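Local coordinates for globin domain-containing protein (Pseudomonas aeruginosa, PDB 1TU9) that probably binds oxygen through a heme group, as members of the globin family do, although its physiological role is unknown, at residues R28-S33 against L95-M100; M10-R15 against D115-V120; V61-G66 against S70-L75; G14-C17 against G21-D24. All blocks are in the same frame, centred on the assembly; numbering follows the deposited sequence. Where two conformers were deposited one is given.

Contact 1: R28-S33 against L95-M100; sequences RHFLAS and LDALLM. With HEM (protoporphyrin IX containing Fe), chain B.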
# COMPACT_ATOMS: atom_id res chain seq x y z
N ARG A 28 -0.12 10.80 6.26
CA ARG A 28 -0.24 11.33 7.60
C ARG A 28 -0.42 10.17 8.59
O ARG A 28 0.23 10.12 9.63
CB ARG A 28 -1.40 12.33 7.71
CG ARG A 28 -1.61 12.87 9.11
CD ARG A 28 -2.55 14.04 9.17
NE ARG A 28 -3.82 13.81 8.47
CZ ARG A 28 -4.88 13.22 8.98
NH1 ARG A 28 -4.85 12.72 10.21
NH2 ARG A 28 -5.99 13.12 8.27
N HIS A 29 -1.30 9.24 8.26
CA HIS A 29 -1.54 8.11 9.16
C HIS A 29 -0.31 7.20 9.26
O HIS A 29 0.04 6.72 10.34
CB HIS A 29 -2.71 7.27 8.70
CG HIS A 29 -4.00 8.01 8.57
ND1 HIS A 29 -4.43 8.94 9.49
CD2 HIS A 29 -4.98 7.92 7.64
CE1 HIS A 29 -5.62 9.39 9.12
NE2 HIS A 29 -5.97 8.80 8.00
N PHE A 30 0.31 6.94 8.12
CA PHE A 30 1.45 6.03 8.05
C PHE A 30 2.64 6.60 8.84
O PHE A 30 3.23 5.91 9.68
CB PHE A 30 1.79 5.81 6.58
CG PHE A 30 2.83 4.73 6.31
CD1 PHE A 30 2.93 3.58 7.07
CD2 PHE A 30 3.67 4.86 5.23
CE1 PHE A 30 3.89 2.59 6.77
CE2 PHE A 30 4.60 3.88 4.91
CZ PHE A 30 4.69 2.75 5.69
N LEU A 31 2.97 7.86 8.61
CA LEU A 31 4.06 8.51 9.34
C LEU A 31 3.77 8.54 10.84
O LEU A 31 4.68 8.35 11.65
CB LEU A 31 4.28 9.93 8.83
CG LEU A 31 4.81 10.06 7.42
CD1 LEU A 31 4.64 11.48 6.89
CD2 LEU A 31 6.23 9.65 7.42
N ALA A 32 2.52 8.79 11.22
CA ALA A 32 2.15 8.90 12.63
C ALA A 32 2.28 7.57 13.36
O ALA A 32 2.41 7.56 14.59
CB ALA A 32 0.74 9.43 12.75
N SER A 33 2.23 6.47 12.63
CA SER A 33 2.16 5.15 13.24
C SER A 33 3.44 4.68 13.94
O SER A 33 3.37 3.84 14.82
CB SER A 33 1.73 4.10 12.21
OG SER A 33 2.75 3.81 11.28
N LEU A 95 -0.58 -1.15 5.89
CA LEU A 95 -1.92 -1.62 5.59
C LEU A 95 -2.95 -0.97 6.51
O LEU A 95 -4.03 -0.57 6.07
CB LEU A 95 -2.00 -3.15 5.64
CG LEU A 95 -3.32 -3.76 5.17
CD1 LEU A 95 -3.66 -3.33 3.75
CD2 LEU A 95 -3.19 -5.27 5.25
N ASP A 96 -2.62 -0.82 7.78
CA ASP A 96 -3.53 -0.14 8.70
C ASP A 96 -3.79 1.31 8.24
O ASP A 96 -4.92 1.79 8.30
CB ASP A 96 -2.98 -0.09 10.12
CG ASP A 96 -2.95 -1.42 10.81
OD1 ASP A 96 -3.62 -2.37 10.39
OD2 ASP A 96 -2.25 -1.57 11.84
N ALA A 97 -2.75 2.00 7.81
CA ALA A 97 -2.88 3.39 7.38
C ALA A 97 -3.73 3.48 6.11
O ALA A 97 -4.57 4.38 5.97
CB ALA A 97 -1.51 4.00 7.15
N LEU A 98 -3.55 2.52 5.21
CA LEU A 98 -4.35 2.44 4.00
C LEU A 98 -5.81 2.23 4.32
O LEU A 98 -6.68 2.92 3.78
CB LEU A 98 -3.82 1.34 3.08
CG LEU A 98 -4.59 1.15 1.77
CD1 LEU A 98 -4.60 2.41 0.92
CD2 LEU A 98 -3.98 -0.00 0.98
N LEU A 99 -6.11 1.30 5.20
CA LEU A 99 -7.49 1.03 5.57
C LEU A 99 -8.16 2.24 6.21
O LEU A 99 -9.34 2.50 5.96
CB LEU A 99 -7.58 -0.21 6.45
CG LEU A 99 -7.71 -1.52 5.67
CD1 LEU A 99 -9.10 -1.59 5.07
CD2 LEU A 99 -6.67 -1.73 4.57
N MET A 100 -7.41 2.99 7.01
CA MET A 100 -7.95 4.21 7.60
C MET A 100 -8.26 5.25 6.52
O MET A 100 -9.32 5.87 6.53
CB MET A 100 -6.97 4.77 8.62
CG MET A 100 -7.60 5.66 9.65
SD MET A 100 -6.38 6.17 10.86
CE MET A 100 -7.28 7.45 11.65
CHA HEM B . 9.90 3.72 -2.24
CHB HEM B . 5.72 1.20 -3.02
CHC HEM B . 5.88 -0.32 1.47
CHD HEM B . 9.39 2.82 2.51
C1A HEM B . 8.80 3.09 -2.84
C2A HEM B . 8.47 3.12 -4.26
C3A HEM B . 7.33 2.45 -4.47
C4A HEM B . 6.86 1.94 -3.21
CMA HEM B . 6.64 2.24 -5.84
CAA HEM B . 9.31 3.80 -5.34
CBA HEM B . 9.99 2.73 -6.20
CGA HEM B . 10.61 1.61 -5.38
O1A HEM B . 11.60 1.86 -4.67
O2A HEM B . 10.13 0.44 -5.45
C1B HEM B . 5.39 0.52 -1.89
C2B HEM B . 4.27 -0.39 -1.66
C3B HEM B . 4.33 -0.82 -0.41
C4B HEM B . 5.49 -0.16 0.19
CMB HEM B . 3.21 -0.76 -2.72
CAB HEM B . 3.35 -1.79 0.31
CBB HEM B . 2.85 -2.88 -0.27
C1C HEM B . 6.80 0.46 2.14
C2C HEM B . 6.93 0.46 3.56
C3C HEM B . 7.87 1.34 3.87
C4C HEM B . 8.38 1.91 2.64
CMC HEM B . 6.09 -0.42 4.49
CAC HEM B . 8.33 1.64 5.30
CBC HEM B . 8.76 2.84 5.68
C1D HEM B . 9.89 3.33 1.35
C2D HEM B . 10.96 4.27 1.30
C3D HEM B . 11.15 4.58 -0.16
C4D HEM B . 10.15 3.80 -0.87
CMD HEM B . 11.75 4.83 2.49
CAD HEM B . 12.18 5.58 -0.69
CBD HEM B . 11.67 7.01 -0.42
CGD HEM B . 12.71 8.04 -0.82
O1D HEM B . 13.76 8.14 -0.14
O2D HEM B . 12.49 8.78 -1.82
NA HEM B . 7.79 2.36 -2.25
NB HEM B . 6.12 0.64 -0.73
NC HEM B . 7.69 1.35 1.58
ND HEM B . 9.43 3.08 0.07
FE HEM B . 7.86 1.88 -0.41

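Contact 2: M10-R15 against D115-V120; sequences MQSYGR and DAWRDV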
# COMPACT_ATOMS: atom_id res chain seq x y z
N MET A 10 -10.92 -2.42 -6.78
CA MET A 10 -10.82 -1.44 -7.87
C MET A 10 -11.94 -0.41 -7.76
O MET A 10 -11.70 0.78 -7.96
CB MET A 10 -10.87 -2.12 -9.24
CG MET A 10 -9.60 -2.87 -9.55
SD MET A 10 -9.45 -3.45 -11.23
CE MET A 10 -10.69 -4.74 -11.29
N GLN A 11 -13.16 -0.83 -7.44
CA GLN A 11 -14.27 0.10 -7.32
C GLN A 11 -14.01 1.09 -6.20
O GLN A 11 -14.17 2.30 -6.35
CB GLN A 11 -15.56 -0.66 -7.06
CG GLN A 11 -16.02 -1.52 -8.25
CD GLN A 11 -17.17 -2.43 -7.93
OE1 GLN A 11 -17.91 -2.18 -6.98
NE2 GLN A 11 -17.32 -3.49 -8.71
N SER A 12 -13.55 0.57 -5.07
CA SER A 12 -13.22 1.40 -3.91
C SER A 12 -12.06 2.35 -4.21
O SER A 12 -12.13 3.54 -3.88
CB SER A 12 -12.90 0.50 -2.72
OG SER A 12 -12.42 1.25 -1.63
N TYR A 13 -11.03 1.86 -4.86
CA TYR A 13 -9.86 2.67 -5.16
C TYR A 13 -10.21 3.80 -6.13
O TYR A 13 -9.66 4.87 -6.04
CB TYR A 13 -8.76 1.81 -5.74
CG TYR A 13 -7.39 2.45 -5.83
CD1 TYR A 13 -6.82 3.11 -4.75
CD2 TYR A 13 -6.64 2.33 -6.99
CE1 TYR A 13 -5.54 3.64 -4.83
CE2 TYR A 13 -5.36 2.87 -7.08
CZ TYR A 13 -4.82 3.52 -5.99
OH TYR A 13 -3.54 4.04 -6.02
N GLY A 14 -11.14 3.56 -7.05
CA GLY A 14 -11.61 4.62 -7.92
C GLY A 14 -12.24 5.75 -7.14
O GLY A 14 -11.96 6.92 -7.39
N ARG A 15 -13.10 5.41 -6.18
CA ARG A 15 -13.68 6.41 -5.31
C ARG A 15 -12.61 7.11 -4.46
O ARG A 15 -12.69 8.31 -4.25
CB ARG A 15 -14.78 5.82 -4.42
CG ARG A 15 -16.00 5.36 -5.20
CD ARG A 15 -17.15 4.88 -4.33
NE ARG A 15 -16.85 3.66 -3.60
CZ ARG A 15 -17.09 2.42 -4.03
NH1 ARG A 15 -17.59 2.18 -5.22
NH2 ARG A 15 -16.76 1.42 -3.24
N ASP A 115 -12.32 -5.89 4.08
CA ASP A 115 -11.74 -7.24 3.97
C ASP A 115 -11.18 -7.52 2.59
O ASP A 115 -10.20 -8.25 2.44
CB ASP A 115 -12.78 -8.31 4.33
CG ASP A 115 -12.73 -8.71 5.78
OD1 ASP A 115 -13.66 -9.40 6.24
OD2 ASP A 115 -11.81 -8.37 6.54
N ALA A 116 -11.81 -6.97 1.57
CA ALA A 116 -11.28 -7.11 0.22
C ALA A 116 -9.92 -6.41 0.10
O ALA A 116 -8.99 -6.95 -0.48
CB ALA A 116 -12.27 -6.60 -0.81
N TRP A 117 -9.81 -5.21 0.65
CA TRP A 117 -8.52 -4.52 0.65
C TRP A 117 -7.46 -5.33 1.37
O TRP A 117 -6.34 -5.48 0.88
CB TRP A 117 -8.64 -3.14 1.30
CG TRP A 117 -9.08 -2.04 0.38
CD1 TRP A 117 -10.31 -1.48 0.28
CD2 TRP A 117 -8.26 -1.37 -0.58
NE1 TRP A 117 -10.31 -0.50 -0.67
CE2 TRP A 117 -9.05 -0.41 -1.21
CE3 TRP A 117 -6.92 -1.48 -0.95
CZ2 TRP A 117 -8.55 0.45 -2.19
CZ3 TRP A 117 -6.42 -0.65 -1.93
CH2 TRP A 117 -7.24 0.32 -2.53
N ARG A 118 -7.78 -5.85 2.54
CA ARG A 118 -6.80 -6.62 3.31
C ARG A 118 -6.36 -7.87 2.57
O ARG A 118 -5.18 -8.21 2.55
CB ARG A 118 -7.33 -6.92 4.72
CG ARG A 118 -7.31 -5.66 5.58
CD ARG A 118 -7.56 -5.85 7.07
NE ARG A 118 -7.33 -4.61 7.81
CZ ARG A 118 -6.15 -4.19 8.26
NH1 ARG A 118 -5.05 -4.92 8.10
NH2 ARG A 118 -6.07 -3.03 8.90
N ASP A 119 -7.30 -8.54 1.91
CA ASP A 119 -7.02 -9.76 1.16
C ASP A 119 -6.18 -9.46 -0.07
O ASP A 119 -5.12 -10.06 -0.29
CB ASP A 119 -8.38 -10.39 0.82
CG ASP A 119 -8.30 -11.69 0.09
OD1 ASP A 119 -7.22 -12.14 -0.38
OD2 ASP A 119 -9.36 -12.31 -0.10
N VAL A 120 -6.63 -8.49 -0.87
CA VAL A 120 -5.98 -8.16 -2.12
C VAL A 120 -4.58 -7.57 -1.88
O VAL A 120 -3.62 -7.95 -2.53
CB VAL A 120 -6.85 -7.23 -3.00
CG1 VAL A 120 -6.08 -6.67 -4.18
CG2 VAL A 120 -8.10 -8.00 -3.46

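Contact 3: V61-G66 against S70-L75; sequences VMYARG and SKLRAL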
# COMPACT_ATOMS: atom_id res chain seq x y z
N VAL A 61 -2.70 -4.40 -7.26
CA VAL A 61 -3.99 -4.83 -7.81
C VAL A 61 -3.79 -5.64 -9.10
O VAL A 61 -4.41 -6.69 -9.27
CB VAL A 61 -4.93 -3.65 -8.03
CG1 VAL A 61 -6.18 -4.12 -8.76
CG2 VAL A 61 -5.27 -2.99 -6.69
N MET A 62 -2.91 -5.20 -9.97
CA MET A 62 -2.66 -5.93 -11.21
C MET A 62 -2.13 -7.33 -10.92
O MET A 62 -2.56 -8.29 -11.55
CB MET A 62 -1.71 -5.16 -12.12
CG MET A 62 -2.35 -3.91 -12.72
SD MET A 62 -1.42 -3.17 -14.06
CE MET A 62 -0.10 -2.65 -13.22
N TYR A 63 -1.22 -7.46 -9.96
CA TYR A 63 -0.75 -8.77 -9.52
C TYR A 63 -1.93 -9.63 -9.05
O TYR A 63 -2.07 -10.78 -9.49
CB TYR A 63 0.30 -8.61 -8.41
CG TYR A 63 0.66 -9.90 -7.75
CD1 TYR A 63 1.53 -10.79 -8.35
CD2 TYR A 63 0.14 -10.23 -6.52
CE1 TYR A 63 1.88 -11.98 -7.71
CE2 TYR A 63 0.47 -11.43 -5.89
CZ TYR A 63 1.33 -12.29 -6.50
OH TYR A 63 1.67 -13.49 -5.89
N ALA A 64 -2.83 -9.06 -8.26
CA ALA A 64 -3.98 -9.79 -7.73
C ALA A 64 -4.98 -10.18 -8.81
O ALA A 64 -5.81 -11.05 -8.58
CB ALA A 64 -4.66 -8.97 -6.65
N ARG A 65 -4.93 -9.53 -9.97
CA ARG A 65 -5.76 -9.86 -11.13
C ARG A 65 -5.11 -10.87 -12.07
O ARG A 65 -5.71 -11.23 -13.10
CB ARG A 65 -6.08 -8.60 -11.92
CG ARG A 65 -6.92 -7.58 -11.18
CD ARG A 65 -7.09 -6.29 -11.96
NE ARG A 65 -8.11 -6.41 -13.01
CZ ARG A 65 -8.30 -5.55 -14.00
NH1 ARG A 65 -7.49 -4.51 -14.18
NH2 ARG A 65 -9.29 -5.75 -14.85
N GLY A 66 -3.90 -11.29 -11.77
CA GLY A 66 -3.25 -12.36 -12.51
C GLY A 66 -2.06 -11.94 -13.35
O GLY A 66 -1.54 -12.73 -14.11
N SER A 70 6.54 -10.41 -11.71
CA SER A 70 7.79 -9.72 -12.01
C SER A 70 7.93 -8.38 -11.29
O SER A 70 8.97 -8.11 -10.69
CB SER A 70 7.95 -9.53 -13.52
OG SER A 70 8.20 -10.77 -14.16
N LYS A 71 6.90 -7.55 -11.34
CA LYS A 71 6.94 -6.22 -10.71
C LYS A 71 6.99 -6.32 -9.19
O LYS A 71 7.71 -5.56 -8.53
CB LYS A 71 5.76 -5.35 -11.13
CG LYS A 71 5.87 -4.79 -12.55
CD LYS A 71 4.83 -3.71 -12.76
CE LYS A 71 4.71 -3.26 -14.20
NZ LYS A 71 3.76 -2.11 -14.31
N LEU A 72 6.25 -7.27 -8.62
CA LEU A 72 6.27 -7.47 -7.17
C LEU A 72 7.61 -8.00 -6.69
O LEU A 72 8.09 -7.63 -5.62
CB LEU A 72 5.13 -8.39 -6.76
CG LEU A 72 3.85 -7.61 -6.46
CD1 LEU A 72 3.54 -6.22 -7.03
CD2 LEU A 72 2.74 -8.34 -5.75
N ARG A 73 8.25 -8.85 -7.50
CA ARG A 73 9.59 -9.32 -7.19
C ARG A 73 10.57 -8.15 -7.14
O ARG A 73 11.43 -8.09 -6.27
CB ARG A 73 10.06 -10.35 -8.23
CG ARG A 73 9.43 -11.71 -8.04
CD ARG A 73 9.92 -12.74 -9.05
NE ARG A 73 9.45 -14.08 -8.73
CZ ARG A 73 9.53 -15.13 -9.55
NH1 ARG A 73 10.05 -15.02 -10.77
NH2 ARG A 73 9.05 -16.30 -9.15
N ALA A 74 10.41 -7.22 -8.08
CA ALA A 74 11.24 -6.02 -8.15
C ALA A 74 11.04 -5.13 -6.91
O ALA A 74 12.01 -4.60 -6.38
CB ALA A 74 10.95 -5.24 -9.43
N LEU A 75 9.80 -4.95 -6.47
CA LEU A 75 9.50 -4.25 -5.22
C LEU A 75 10.08 -4.99 -4.02
O LEU A 75 10.61 -4.38 -3.09
CB LEU A 75 7.99 -4.08 -5.04
CG LEU A 75 7.29 -2.89 -5.71
CD1 LEU A 75 5.78 -3.06 -5.59
CD2 LEU A 75 7.70 -1.58 -5.06

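Contact 4: G14-C17 against G21-D24; sequences GRCC and GFFD. With EDO (1,2-ethanediol), chain E.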
# COMPACT_ATOMS: atom_id res chain seq x y z
N GLY A 14 -11.14 3.56 -7.05
CA GLY A 14 -11.61 4.62 -7.92
C GLY A 14 -12.24 5.75 -7.14
O GLY A 14 -11.96 6.92 -7.39
N ARG A 15 -13.10 5.41 -6.18
CA ARG A 15 -13.68 6.41 -5.31
C ARG A 15 -12.61 7.11 -4.46
O ARG A 15 -12.69 8.31 -4.25
CB ARG A 15 -14.78 5.82 -4.42
CG ARG A 15 -16.00 5.36 -5.20
CD ARG A 15 -17.15 4.88 -4.33
NE ARG A 15 -16.85 3.66 -3.60
CZ ARG A 15 -17.09 2.42 -4.03
NH1 ARG A 15 -17.59 2.18 -5.22
NH2 ARG A 15 -16.76 1.42 -3.24
N CYS A 16 -11.60 6.38 -3.99
CA CYS A 16 -10.55 6.98 -3.19
C CYS A 16 -9.73 7.98 -3.99
O CYS A 16 -9.45 9.08 -3.51
CB CYS A 16 -9.62 5.91 -2.62
SG CYS A 16 -10.33 4.89 -1.32
N CYS A 17 -9.32 7.59 -5.19
CA CYS A 17 -8.50 8.47 -6.02
C CYS A 17 -9.30 9.69 -6.51
O CYS A 17 -8.71 10.73 -6.83
CB CYS A 17 -7.91 7.72 -7.22
SG CYS A 17 -6.63 6.52 -6.78
N GLY A 21 -7.33 14.53 -0.97
CA GLY A 21 -6.75 14.29 0.33
C GLY A 21 -6.48 12.83 0.64
O GLY A 21 -5.90 12.56 1.67
N PHE A 22 -6.86 11.90 -0.24
CA PHE A 22 -6.69 10.48 0.06
C PHE A 22 -5.23 10.12 0.35
O PHE A 22 -4.93 9.50 1.37
CB PHE A 22 -7.23 9.63 -1.10
CG PHE A 22 -6.98 8.15 -0.95
CD1 PHE A 22 -7.58 7.42 0.06
CD2 PHE A 22 -6.11 7.50 -1.80
CE1 PHE A 22 -7.33 6.05 0.19
CE2 PHE A 22 -5.86 6.15 -1.65
CZ PHE A 22 -6.47 5.44 -0.66
N PHE A 23 -4.32 10.50 -0.55
CA PHE A 23 -2.91 10.16 -0.39
C PHE A 23 -2.25 11.00 0.69
O PHE A 23 -1.36 10.51 1.39
CB PHE A 23 -2.18 10.27 -1.72
CG PHE A 23 -2.62 9.23 -2.70
CD1 PHE A 23 -2.18 7.92 -2.57
CD2 PHE A 23 -3.52 9.53 -3.71
CE1 PHE A 23 -2.61 6.93 -3.46
CE2 PHE A 23 -3.96 8.54 -4.59
CZ PHE A 23 -3.50 7.25 -4.45
N ASP A 24 -2.69 12.24 0.87
CA ASP A 24 -2.22 13.06 2.00
C ASP A 24 -2.55 12.36 3.31
O ASP A 24 -1.71 12.26 4.22
CB ASP A 24 -2.92 14.43 2.04
CG ASP A 24 -2.52 15.34 0.92
OD1 ASP A 24 -1.46 15.13 0.28
OD2 ASP A 24 -3.24 16.33 0.66
C1 EDO E . 1.76 13.75 4.76
O1 EDO E . 0.71 13.63 3.82
C2 EDO E . 3.09 13.70 4.03
O2 EDO E . 3.17 14.78 3.13

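Contact 1: R28-S33 against L95-M100
The crossing of the B and G helices of the globin fold brings H29 and F30 of helix 22-32 against A97 and M100 of helix 90-105. The local axes approach to 8.4 Å and run roughly antiparallel, 148° between their N-to-C directions. The nearest point is set by a small residue: A97 CB lies 3.6 Å from F30 N and 3.8 Å from both H29 CB and F30 CB, which lets the two backbones come together. One turn further on, M100 reaches over one face of the H29 imidazole, its SD 3.6 Å from the ring centroid and only 8° off the ring normal, with CE above the CE1 side of the same face. M100 was deposited in two conformers; this sulfur-aromatic contact belongs to one of them and is to that extent doubtful. The imidazole has a second hold, a hydrogen bond between NE2 and E104. F30 goes the other way: with CG anti to its backbone N (chi1 -172°), the phenyl extends toward the heme, where CZ meets HEM CMC at 3.7 Å, near the plane of the phenyl ring. W94 packs edge-to-face with this phenyl, and propanoic acid touches it as well. The B/G crossing is part of the globin fold, and its F30 side belongs to the heme pocket.

Contact 2: M10-R15 against D115-V120
S12, the first residue of helix 10-15 to meet segment 115-120, receives the indole N-H of W117. NE1 stands 2.9 Å from S12 OG, and the N-H...O angle of 171° makes the bond nearly straight; separately, the oxygen sits in the plane of the indole, at its edge. The torsion that places OG anti to the backbone N (chi1 173°) aims it across the interface. The same hydroxyl is hydrogen-bonded to D106, and since it accepts from W117 it probably donates to that carboxylate. A buried donor and a buried hydroxyl are thus satisfied in one short chain, W117 to S12 to D106.

Y13 comes next and touches the benzo end of the indole. Its CD1 is 3.6 Å from W117 CH2, close to the indole plane, while Y13 CB is 3.8 Å from W117 CZ2. The tyrosine ring and the six-membered ring meet obliquely, with centroids 5.8 Å apart and planes inclined at 76°. The phenol runs on past W117 toward helix 46-64, where its OH is hydrogen-bonded to the backbone O of R54.

Further along, R15 makes a salt bridge to D106, the same carboxylate that engages S12; D106 therefore probably helps to orient the S12 hydroxyl. W117 bridges a wide gap: the closest CA atoms, those of S12 and W117, are 8.8 Å apart. The indole fills it with support from L98 and V102, an arrangement that belongs to the A/H helix packing of the globin fold.

Contact 3: V61-G66 against S70-L75
One face of the Y63 ring is met by CD2 of L72, at the corner where the E and F helices of the globin fold join. The methyl carbon stands 3.2 Å above the ring plane, displaced from the middle toward the rim; Y63 CG and Y63 CD2 are both 3.3 Å from L72 CD2, while the centroid is at 3.5 Å and 25° off the normal. This is a CH-pi contact on the geometry, but its closeness deserves caution. The three bonds at L72 CG lie almost in one plane, unlike a tetrahedral carbon, and chi2 is 24°, away from a staggered value, so the exact methyl position is doubtful. V127 of helix 111-130 touches both residues.

On the outer side the contact is looser. M62 CE and K71 NZ approach to 4.0 Å, and M62 has two deposited conformers, so this pairing is tentative; the ammonium group has a polar partner in N59 OD1. Past L72, on the same short helix, L75 touches the heme, and its carbonyl is hydrogen-bonded to S78 OG, which is also hydrogen-bonded to the heme.

Helix 46-64 ends in a Schellman motif just before the turn. G66 takes positive phi (112°), and its N returns to Y63 O at 3.0 Å.

Contact 4: G14-C17 against G21-D24
The backbone O of D24, in the first turn of helix 22-32, accepts a hydrogen bond of 2.8 Å from O1 of a 1,2-ethanediol molecule, probably left from crystallisation and also hydrogen-bonded to K50 NZ. Between segments 14-17 and 21-24 themselves, at the AB corner of the globin fold, the meeting is apolar. C16 CB lies over the middle of the F22 ring, 3.5 Å from its centroid and 7° off the normal: a CH-pi contact in which the methylene, rather than the sulfur, is centred. C16 SG is displaced toward the rim, 3.6 Å from F22 CE1, and meets the ring obliquely. On the backbone side, C16 O comes to 3.3 Å from F22 CB. The second pair uses an edge: C17 SG is 4.0 Å from F23 CZ, near the plane of that ring. The two phenyls also meet, F22 CD2 lying 3.6 Å above the centre of the F23 ring. The CB bond of F22 already points at 14-17, and CG anti to the backbone N (chi1 174°) carries the ring against C16. G21, with phi 89°, is the N-cap residue of helix 22-32. The helix pair is therefore joined here by van der Waals packing with weakly directional CH-pi and sulfur-aromatic contributions.

Overall arrangement
Contact 2 closes the longest loop, joining helices 5-17 and 111-130 from the two ends of the chain; contacts 1 and 3 are nested within it, contact 3 inside contact 1. Contact 4 closes before contact 1 opens, shares helix 5-17 with contact 2 and helix 22-32 with contact 1, and has its centre about 12 and 13 Å from theirs. Contacts 1 and 2, about 16 Å apart between centres, are tied by a salt bridge from R118 NH2 to D96 OD1 (2.9 Å). Contact 3 lies on the opposite side of the chain's centre from contact 1, about 22 Å away between centres. Together they join neighbouring and distant helices of an all-helical globin fold, and contact 1 reaches the heme through F30.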